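Local coordinates for protein alginate lyase (Bacteroides ovatus, PDB 3NNB) that probably cleaves the seaweed polysaccharide alginate by beta-elimination, as other alginate lyases do, at residues T32-A37 and Y116-E121; K39-T44 and D120-Q125; Y277-L282 and K315-Y320. All coordinates share one frame; numbering follows the deposited sequence.

Interaction 1 of 3, residues T32-A37 and Y116-E121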
loop_
_atom_site.group_PDB
_atom_site.type_symbol
_atom_site.label_atom_id
_atom_site.label_comp_id
_atom_site.label_asym_id
_atom_site.label_seq_id
_atom_site.Cartn_x
_atom_site.Cartn_y
_atom_site.Cartn_z
ATOM N N THR A 32 -14.597 -3.885 16.516
ATOM C CA THR A 32 -13.477 -4.723 16.049
ATOM C C THR A 32 -12.184 -3.899 15.886
ATOM O O THR A 32 -11.096 -4.359 16.252
ATOM C CB THR A 32 -13.867 -5.471 14.764
ATOM O OG1 THR A 32 -14.863 -6.413 15.124
ATOM C CG2 THR A 32 -12.668 -6.226 14.178
ATOM N N LEU A 33 -12.322 -2.684 15.394
ATOM C CA LEU A 33 -11.164 -1.773 15.270
ATOM C C LEU A 33 -10.548 -1.493 16.634
ATOM O O LEU A 33 -9.313 -1.575 16.806
ATOM C CB LEU A 33 -11.558 -0.470 14.585
ATOM C CG LEU A 33 -10.537 0.652 14.561
ATOM C CD1 LEU A 33 -9.293 0.214 13.652
ATOM C CD2 LEU A 33 -11.161 1.978 14.114
ATOM N N LEU A 34 -11.376 -1.175 17.625
ATOM C CA LEU A 34 -10.818 -0.931 18.959
ATOM C C LEU A 34 -10.207 -2.163 19.582
ATOM O O LEU A 34 -9.213 -2.057 20.314
ATOM C CB LEU A 34 -11.837 -0.289 19.897
ATOM C CG LEU A 34 -12.453 1.026 19.399
ATOM C CD1 LEU A 34 -13.374 1.692 20.462
ATOM C CD2 LEU A 34 -11.449 2.012 18.889
ATOM N N ARG A 35 -10.775 -3.338 19.295
ATOM C CA ARG A 35 -10.135 -4.603 19.689
ATOM C C ARG A 35 -8.789 -4.798 19.026
ATOM O O ARG A 35 -7.852 -5.216 19.680
ATOM C CB ARG A 35 -11.038 -5.794 19.409
ATOM C CG ARG A 35 -12.156 -5.929 20.407
ATOM C CD ARG A 35 -12.981 -7.198 20.144
ATOM N NE ARG A 35 -14.353 -7.051 20.639
ATOM N N ASP A 36 -8.680 -4.518 17.724
ATOM C CA ASP A 36 -7.401 -4.606 17.032
ATOM C C ASP A 36 -6.401 -3.611 17.696
ATOM O O ASP A 36 -5.224 -3.906 17.863
ATOM C CB ASP A 36 -7.531 -4.228 15.545
ATOM C CG ASP A 36 -8.231 -5.280 14.702
ATOM O OD1 ASP A 36 -8.480 -6.417 15.170
ATOM O OD2 ASP A 36 -8.519 -4.923 13.545
ATOM N N ALA A 37 -6.854 -2.418 18.041
ATOM C CA ALA A 37 -5.976 -1.426 18.658
ATOM C C ALA A 37 -5.534 -1.901 20.020
ATOM O O ALA A 37 -4.387 -1.723 20.396
ATOM C CB ALA A 37 -6.726 -0.074 18.800
ATOM N N TYR A 116 -8.791 8.238 16.050
ATOM C CA TYR A 116 -9.732 9.071 15.314
ATOM C C TYR A 116 -11.162 8.772 15.690
ATOM O O TYR A 116 -11.956 9.697 15.947
ATOM C CB TYR A 116 -9.526 8.876 13.810
ATOM C CG TYR A 116 -10.386 9.781 12.969
ATOM C CD1 TYR A 116 -10.284 11.167 13.083
ATOM C CD2 TYR A 116 -11.294 9.259 12.055
ATOM C CE1 TYR A 116 -11.096 12.000 12.279
ATOM C CE2 TYR A 116 -12.096 10.088 11.254
ATOM C CZ TYR A 116 -11.974 11.447 11.383
ATOM O OH TYR A 116 -12.776 12.264 10.607
ATOM N N PHE A 117 -11.498 7.487 15.750
ATOM C CA PHE A 117 -12.882 7.085 15.979
ATOM C C PHE A 117 -13.291 7.216 17.450
ATOM O O PHE A 117 -14.468 7.489 17.736
ATOM C CB PHE A 117 -13.127 5.667 15.454
ATOM C CG PHE A 117 -13.400 5.633 13.969
ATOM C CD1 PHE A 117 -14.661 5.925 13.476
ATOM C CD2 PHE A 117 -12.406 5.348 13.069
ATOM C CE1 PHE A 117 -14.898 5.916 12.105
ATOM C CE2 PHE A 117 -12.639 5.356 11.697
ATOM C CZ PHE A 117 -13.880 5.639 11.222
ATOM N N SER A 118 -12.349 6.988 18.375
ATOM C CA SER A 118 -12.658 6.886 19.806
ATOM C C SER A 118 -12.303 8.123 20.606
ATOM O O SER A 118 -12.880 8.353 21.689
ATOM C CB SER A 118 -11.948 5.679 20.455
ATOM O OG SER A 118 -10.556 5.934 20.595
ATOM N N GLY A 119 -11.331 8.901 20.128
ATOM C CA GLY A 119 -10.726 9.961 20.892
ATOM C C GLY A 119 -9.895 9.551 22.084
ATOM O O GLY A 119 -9.449 10.417 22.852
ATOM N N ASP A 120 -9.635 8.251 22.243
ATOM C CA ASP A 120 -8.843 7.777 23.386
ATOM C C ASP A 120 -7.369 8.002 23.122
ATOM O O ASP A 120 -6.769 7.354 22.242
ATOM C CB ASP A 120 -9.129 6.306 23.634
ATOM C CG ASP A 120 -8.653 5.837 25.003
ATOM O OD1 ASP A 120 -7.656 6.394 25.528
ATOM O OD2 ASP A 120 -9.313 4.922 25.559
ATOM N N GLU A 121 -6.772 8.897 23.910
ATOM C CA GLU A 121 -5.392 9.296 23.753
ATOM C C GLU A 121 -4.410 8.131 23.871
ATOM O O GLU A 121 -3.294 8.202 23.328
ATOM C CB GLU A 121 -5.053 10.341 24.806
ATOM C CG GLU A 121 -5.898 11.617 24.674
ATOM C CD GLU A 121 -5.467 12.548 23.498
ATOM O OE1 GLU A 121 -4.290 12.493 23.009
ATOM O OE2 GLU A 121 -6.318 13.390 23.104
#
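Leu-33 lays its CD2 methyl against the ring of Phe-117, CD2 of the leucine standing 3.7 Å from CD2 of the ring. This is helix-to-helix packing in a largely helical fold, consistent with the six-hairpin (alpha/alpha) toroid expected from the family: helix 27-41 meets the C-terminal end of helix 98-118. The methyl approaches the ring obliquely, and the two side chains run at roughly a right angle to each other. Leu-33 reaches this position because its CG lies anti to the backbone N (chi1 171°), which, with chi2 near 67°, brings CD2 to the phenylalanine. Within its own helix, Tyr-116 places CD2 4.1 Å above one face of the Phe-117 ring, displaced toward the rim. Leu-14 and Val-17 of helix 11-19 also touch Phe-117, so helix 11-19 also borders this ring.

One residue further along lies a second van der Waals contact, slightly longer: CD2 of Leu-34 is 4.0 Å from CB of Ser-118, where the CA atoms of the two segments come nearest, at 8.1 Å. The serine thus offers its methylene carbon to the leucine and uses its hydroxyl for the helix terminus. Its OG is hydrogen-bonded to the carbonyl O of Ala-114, one turn back. Gly-119 then leaves the helix with positive phi, which glycine adopts readily, and the chain turns toward the next helix. Tyr-123 of helix 121-136 touches both Leu-34 and Ser-118 and adds an aromatic neighbour to the pair. Ser-118 heads an ST turn, in which the backbone N of Asp-120 donates to its OG over 3.0 Å with an N-H...O angle of 165°.

Interaction 2 of 3, residues K39-T44 and D120-Q125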
loop_
_atom_site.group_PDB
_atom_site.type_symbol
_atom_site.label_atom_id
_atom_site.label_comp_id
_atom_site.label_asym_id
_atom_site.label_seq_id
_atom_site.Cartn_x
_atom_site.Cartn_y
_atom_site.Cartn_z
ATOM N N LYS A 39 -5.092 -4.926 20.858
ATOM C CA LYS A 39 -4.063 -5.929 20.596
ATOM C C LYS A 39 -2.718 -5.255 20.253
ATOM O O LYS A 39 -1.644 -5.689 20.700
ATOM C CB LYS A 39 -4.481 -6.853 19.445
ATOM C CG LYS A 39 -5.574 -7.838 19.802
ATOM C CD LYS A 39 -5.975 -8.681 18.567
ATOM C CE LYS A 39 -7.307 -9.393 18.790
ATOM N NZ LYS A 39 -7.880 -9.924 17.515
ATOM N N ALA A 40 -2.781 -4.147 19.501
ATOM C CA ALA A 40 -1.585 -3.399 19.157
ATOM C C ALA A 40 -0.923 -2.809 20.391
ATOM O O ALA A 40 0.308 -2.645 20.396
ATOM C CB ALA A 40 -1.873 -2.309 18.097
ATOM N N LEU A 41 -1.728 -2.456 21.416
ATOM C CA LEU A 41 -1.143 -1.944 22.680
ATOM C C LEU A 41 -0.215 -2.950 23.341
ATOM O O LEU A 41 0.692 -2.564 24.058
ATOM C CB LEU A 41 -2.225 -1.556 23.672
ATOM C CG LEU A 41 -3.141 -0.376 23.347
ATOM C CD1 LEU A 41 -4.182 -0.152 24.490
ATOM C CD2 LEU A 41 -2.363 0.898 23.080
ATOM N N LYS A 42 -0.472 -4.237 23.126
ATOM C CA LYS A 42 0.329 -5.298 23.707
ATOM C C LYS A 42 1.629 -5.545 22.974
ATOM O O LYS A 42 2.486 -6.291 23.470
ATOM C CB LYS A 42 -0.478 -6.606 23.696
ATOM C CG LYS A 42 -1.725 -6.550 24.556
ATOM C CD LYS A 42 -2.512 -7.851 24.487
ATOM C CE LYS A 42 -3.729 -7.799 25.413
ATOM N NZ LYS A 42 -4.826 -6.880 24.981
HETATM N N MSE A 43 1.747 -5.033 21.751
HETATM C CA MSE A 43 2.899 -5.366 20.886
HETATM C C MSE A 43 4.118 -4.525 21.261
HETATM O O MSE A 43 4.020 -3.321 21.474
HETATM C CB MSE A 43 2.559 -5.166 19.402
HETATM C CG MSE A 43 3.739 -5.474 18.463
HETATM SE SE MSE A 43 3.326 -5.153 16.582
HETATM C CE MSE A 43 2.296 -6.742 16.205
ATOM N N THR A 44 5.284 -5.175 21.343
ATOM C CA THR A 44 6.534 -4.442 21.541
ATOM C C THR A 44 6.920 -3.836 20.180
ATOM O O THR A 44 7.010 -4.579 19.186
ATOM C CB THR A 44 7.674 -5.371 22.007
ATOM O OG1 THR A 44 7.297 -5.962 23.255
ATOM C CG2 THR A 44 8.983 -4.600 22.163
ATOM N N ASP A 120 -9.635 8.251 22.243
ATOM C CA ASP A 120 -8.843 7.777 23.386
ATOM C C ASP A 120 -7.369 8.002 23.122
ATOM O O ASP A 120 -6.769 7.354 22.242
ATOM C CB ASP A 120 -9.129 6.306 23.634
ATOM C CG ASP A 120 -8.653 5.837 25.003
ATOM O OD1 ASP A 120 -7.656 6.394 25.528
ATOM O OD2 ASP A 120 -9.313 4.922 25.559
ATOM N N GLU A 121 -6.772 8.897 23.910
ATOM C CA GLU A 121 -5.392 9.296 23.753
ATOM C C GLU A 121 -4.410 8.131 23.871
ATOM O O GLU A 121 -3.294 8.202 23.328
ATOM C CB GLU A 121 -5.053 10.341 24.806
ATOM C CG GLU A 121 -5.898 11.617 24.674
ATOM C CD GLU A 121 -5.467 12.548 23.498
ATOM O OE1 GLU A 121 -4.290 12.493 23.009
ATOM O OE2 GLU A 121 -6.318 13.390 23.104
ATOM N N LYS A 122 -4.800 7.065 24.579
ATOM C CA LYS A 122 -3.847 5.942 24.783
ATOM C C LYS A 122 -3.384 5.342 23.466
ATOM O O LYS A 122 -2.289 4.809 23.373
ATOM C CB LYS A 122 -4.411 4.834 25.683
ATOM C CG LYS A 122 -5.490 3.965 25.111
ATOM C CD LYS A 122 -6.110 3.140 26.214
ATOM C CE LYS A 122 -7.168 2.173 25.684
ATOM N NZ LYS A 122 -7.745 1.320 26.815
ATOM N N TYR A 123 -4.259 5.375 22.460
ATOM C CA TYR A 123 -3.945 4.755 21.201
ATOM C C TYR A 123 -2.948 5.581 20.433
ATOM O O TYR A 123 -2.023 5.030 19.820
ATOM C CB TYR A 123 -5.211 4.544 20.352
ATOM C CG TYR A 123 -6.211 3.589 20.951
ATOM C CD1 TYR A 123 -5.831 2.345 21.428
ATOM C CD2 TYR A 123 -7.547 3.957 21.098
ATOM C CE1 TYR A 123 -6.769 1.474 21.946
ATOM C CE2 TYR A 123 -8.470 3.086 21.627
ATOM C CZ TYR A 123 -8.082 1.860 22.046
ATOM O OH TYR A 123 -8.994 0.985 22.586
ATOM N N ALA A 124 -3.098 6.909 20.488
ATOM C CA ALA A 124 -2.129 7.789 19.829
ATOM C C ALA A 124 -0.755 7.716 20.496
ATOM O O ALA A 124 0.283 7.747 19.812
ATOM C CB ALA A 124 -2.624 9.238 19.758
ATOM N N GLN A 125 -0.744 7.597 21.837
ATOM C CA GLN A 125 0.511 7.486 22.589
ATOM C C GLN A 125 1.249 6.237 22.153
ATOM O O GLN A 125 2.473 6.254 21.955
ATOM C CB GLN A 125 0.245 7.500 24.111
ATOM C CG GLN A 125 1.482 7.644 24.995
ATOM C CD GLN A 125 2.325 6.368 25.115
ATOM O OE1 GLN A 125 1.868 5.221 24.849
ATOM N NE2 GLN A 125 3.529 6.563 25.599
#
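The backbones of Leu-41 and Tyr-123 come to 7.4 Å between CA atoms, the nearest approach of the two segments, where the C-terminal end of helix 27-41 meets the first turn of helix 121-136. Leu-41 carries the contact with both methyls. Its CD1 rests 4.0 Å from CE1 of Tyr-123, obliquely to the ring, while CD2 sits 3.9 Å from the carbonyl O of Lys-122. The leucine runs at about a right angle to both partners. Lys-122 contributes its aliphatic part, with CE 4.0 Å from Leu-41 CD1: its CG lies between the backbone N and the carbonyl carbon (chi1 72°) and the chain is extended beyond, which carries the methylenes past the leucine methyl. The same lysine holds CG 4.0 Å above one face of the Tyr-123 ring, toward its rim. Were Leu-41 cut back to an alanine, CE1 of Tyr-123 and the lysine methylenes would probably lose their apolar partner, opening a gap between the helix ends.

Asp-120 is the N-cap of the second helix. Its OD1 accepts from Lys-122 N at 3.1 Å, on the anti side and 32° out of the carboxylate plane. The ring of Tyr-123 is fixed at its far end by a hydrogen bond between its OH and Asp-38 OD1, and Lys-126 NZ bonds the carbonyl oxygens of Leu-41 and Met-43, tying the end of one helix to the other. Tyr-123 also packs on Leu-111 and Ala-114, so it is wedged where helices 27-41, 98-118 and 121-136 converge.

Interaction 3 of 3, residues Y277-L282 and K315-Y320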
loop_
_atom_site.group_PDB
_atom_site.type_symbol
_atom_site.label_atom_id
_atom_site.label_comp_id
_atom_site.label_asym_id
_atom_site.label_seq_id
_atom_site.Cartn_x
_atom_site.Cartn_y
_atom_site.Cartn_z
ATOM N N TYR A 277 -2.637 -9.773 -9.154
ATOM C CA TYR A 277 -1.899 -8.623 -9.641
ATOM C C TYR A 277 -2.787 -7.629 -10.430
ATOM O O TYR A 277 -2.533 -6.416 -10.399
ATOM C CB TYR A 277 -0.670 -9.061 -10.452
ATOM C CG TYR A 277 0.506 -9.354 -9.555
ATOM C CD1 TYR A 277 1.121 -8.341 -8.861
ATOM C CD2 TYR A 277 0.920 -10.672 -9.278
ATOM C CE1 TYR A 277 2.188 -8.593 -7.993
ATOM C CE2 TYR A 277 1.995 -10.921 -8.394
ATOM C CZ TYR A 277 2.627 -9.880 -7.782
ATOM O OH TYR A 277 3.650 -10.122 -6.879
ATOM N N THR A 278 -3.768 -8.144 -11.171
ATOM C CA THR A 278 -4.738 -7.266 -11.849
ATOM C C THR A 278 -5.404 -6.379 -10.778
ATOM O O THR A 278 -5.546 -5.160 -10.941
ATOM C CB THR A 278 -5.797 -8.085 -12.576
ATOM O OG1 THR A 278 -5.215 -8.720 -13.734
ATOM C CG2 THR A 278 -6.995 -7.211 -13.025
ATOM N N ILE A 279 -5.809 -6.991 -9.685
ATOM C CA ILE A 279 -6.463 -6.257 -8.581
ATOM C C ILE A 279 -5.496 -5.317 -7.816
ATOM O O ILE A 279 -5.848 -4.216 -7.480
ATOM C CB ILE A 279 -7.157 -7.270 -7.609
ATOM C CG1 ILE A 279 -8.327 -7.941 -8.323
ATOM C CG2 ILE A 279 -7.580 -6.583 -6.289
ATOM C CD1 ILE A 279 -8.919 -9.138 -7.562
ATOM N N PHE A 280 -4.293 -5.801 -7.551
ATOM C CA PHE A 280 -3.222 -5.018 -6.904
ATOM C C PHE A 280 -3.009 -3.722 -7.667
ATOM O O PHE A 280 -3.024 -2.624 -7.076
ATOM C CB PHE A 280 -1.964 -5.878 -6.945
ATOM C CG PHE A 280 -0.779 -5.399 -6.096
ATOM C CD1 PHE A 280 -0.842 -5.354 -4.718
ATOM C CD2 PHE A 280 0.436 -5.105 -6.710
ATOM C CE1 PHE A 280 0.289 -5.013 -3.962
ATOM C CE2 PHE A 280 1.546 -4.757 -5.975
ATOM C CZ PHE A 280 1.480 -4.717 -4.609
ATOM N N ASN A 281 -2.871 -3.818 -8.982
ATOM C CA ASN A 281 -2.601 -2.633 -9.804
ATOM C C ASN A 281 -3.826 -1.732 -9.873
ATOM O O ASN A 281 -3.702 -0.544 -9.750
ATOM C CB ASN A 281 -2.116 -3.044 -11.205
ATOM C CG ASN A 281 -1.110 -2.103 -11.804
ATOM O OD1 ASN A 281 -0.407 -1.366 -11.109
ATOM N ND2 ASN A 281 -0.955 -2.183 -13.129
ATOM N N LEU A 282 -5.011 -2.319 -10.046
ATOM C CA LEU A 282 -6.247 -1.519 -10.047
ATOM C C LEU A 282 -6.436 -0.772 -8.723
ATOM O O LEU A 282 -6.857 0.405 -8.712
ATOM C CB LEU A 282 -7.476 -2.396 -10.333
ATOM C CG LEU A 282 -7.944 -2.459 -11.767
ATOM C CD1 LEU A 282 -8.892 -3.660 -11.945
ATOM C CD2 LEU A 282 -8.584 -1.081 -12.173
ATOM N N LYS A 315 -13.778 -2.983 -16.560
ATOM C CA LYS A 315 -14.694 -3.742 -17.392
ATOM C C LYS A 315 -14.118 -5.106 -17.818
ATOM O O LYS A 315 -14.874 -6.062 -18.010
ATOM C CB LYS A 315 -15.110 -2.918 -18.623
ATOM C CG LYS A 315 -16.139 -1.813 -18.396
ATOM C CD LYS A 315 -16.403 -1.106 -19.718
ATOM C CE LYS A 315 -17.318 0.106 -19.612
ATOM N NZ LYS A 315 -17.217 0.967 -20.853
ATOM N N PHE A 316 -12.792 -5.214 -17.954
ATOM C CA PHE A 316 -12.142 -6.530 -18.196
ATOM C C PHE A 316 -12.400 -7.438 -16.977
ATOM O O PHE A 316 -12.658 -8.645 -17.106
ATOM C CB PHE A 316 -10.622 -6.367 -18.436
ATOM C CG PHE A 316 -9.869 -7.656 -18.250
ATOM C CD1 PHE A 316 -9.859 -8.609 -19.242
ATOM C CD2 PHE A 316 -9.253 -7.929 -17.020
ATOM C CE1 PHE A 316 -9.192 -9.779 -19.061
ATOM C CE2 PHE A 316 -8.583 -9.126 -16.822
ATOM C CZ PHE A 316 -8.576 -10.068 -17.829
ATOM N N LEU A 317 -12.260 -6.871 -15.777
ATOM C CA LEU A 317 -12.333 -7.672 -14.558
ATOM C C LEU A 317 -13.723 -8.151 -14.195
ATOM O O LEU A 317 -13.903 -9.271 -13.719
ATOM C CB LEU A 317 -11.760 -6.882 -13.378
ATOM C CG LEU A 317 -11.847 -7.527 -11.982
ATOM C CD1 LEU A 317 -10.985 -8.824 -11.913
ATOM C CD2 LEU A 317 -11.393 -6.509 -10.926
ATOM N N ILE A 318 -14.706 -7.272 -14.363
ATOM C CA ILE A 318 -16.050 -7.491 -13.818
ATOM C C ILE A 318 -16.677 -8.852 -14.167
ATOM O O ILE A 318 -17.219 -9.503 -13.289
ATOM C CB ILE A 318 -16.996 -6.311 -14.189
ATOM C CG1 ILE A 318 -16.658 -5.135 -13.285
ATOM C CG2 ILE A 318 -18.509 -6.732 -14.061
ATOM C CD1 ILE A 318 -17.145 -3.764 -13.743
ATOM N N PRO A 319 -16.602 -9.296 -15.433
ATOM C CA PRO A 319 -17.290 -10.569 -15.749
ATOM C C PRO A 319 -16.813 -11.772 -14.974
ATOM O O PRO A 319 -17.530 -12.783 -14.867
ATOM C CB PRO A 319 -17.040 -10.741 -17.246
ATOM C CG PRO A 319 -16.816 -9.327 -17.744
ATOM C CD PRO A 319 -16.088 -8.632 -16.642
ATOM N N TYR A 320 -15.592 -11.687 -14.437
ATOM C CA TYR A 320 -15.046 -12.785 -13.697
ATOM C C TYR A 320 -15.445 -12.791 -12.243
ATOM O O TYR A 320 -15.234 -13.775 -11.556
ATOM C CB TYR A 320 -13.518 -12.796 -13.823
ATOM C CG TYR A 320 -13.050 -13.011 -15.242
ATOM C CD1 TYR A 320 -13.149 -14.264 -15.853
ATOM C CD2 TYR A 320 -12.488 -11.962 -15.978
ATOM C CE1 TYR A 320 -12.718 -14.461 -17.156
ATOM C CE2 TYR A 320 -12.049 -12.140 -17.257
ATOM C CZ TYR A 320 -12.166 -13.396 -17.849
ATOM O OH TYR A 320 -11.696 -13.528 -19.109
#
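Leu-317 points its two methyls at Leu-282, Ile-279 and Thr-278, and the distances separate one tight point of this contact from wider ones. At the tight point, Leu-317 CD2 lies 3.9 Å from CD1 of Leu-282, and both residues are buried. Leu-317 has CG anti to its backbone N (chi1 176°), which sends the branch across toward helix 274-293, and the two leucines meet at a slant. Leu-282 has chi1 -95°, off a staggered value, with CD1 facing that methyl.

The remaining contacts are wider. CD2 of Leu-317 is 4.3 Å from CG1 of Ile-279, and its CD1 stands 4.4 Å from CG2 of Thr-278. Ile-279 also touches Ala-343 and Ile-346 of helix 336-351. Thr-278 shows its methyl to this side and spends its hydroxyl on the carbonyl O of Ala-274, one turn back in its own helix, so the interface remains apolar. Toward solvent stands the partly exposed Phe-316, whose side chain comes no closer than 4.5 Å to the other segment; it also touches Lys-264 and, like Thr-278, Leu-269 of helix 266-269. Beyond Leu-317 the backbone changes to a 3-10 turn, in which Tyr-320 N donates to Leu-317 O at 3.0 Å.

Two helices that follow one another in the chain, joined through a buried aliphatic cluster, fit the helical packing of a six-hairpin (alpha/alpha) toroid, as expected of an alginate lyase of this family.

Interactions 1 and 2 form one neighbourhood, with centres 9 Å apart. Both use helix 27-41, which packs on the consecutive helices 98-118 and 121-136, and both include Asp-120 and Glu-121 at the bend between those two. They also touch directly: Ala-37 CB is 3.5 Å from Tyr-123 CE1. Together they bind an early helix to a helical pair some sixty residues further on. Interaction 3 follows both in sequence and is a separate site: its centre lies about 33 Å from that of interaction 1 and 36 Å from that of interaction 2, on the opposite side of the chain's centre from interaction 2. The three contacts thus sample helix packing in two well-separated regions of one largely helical chain.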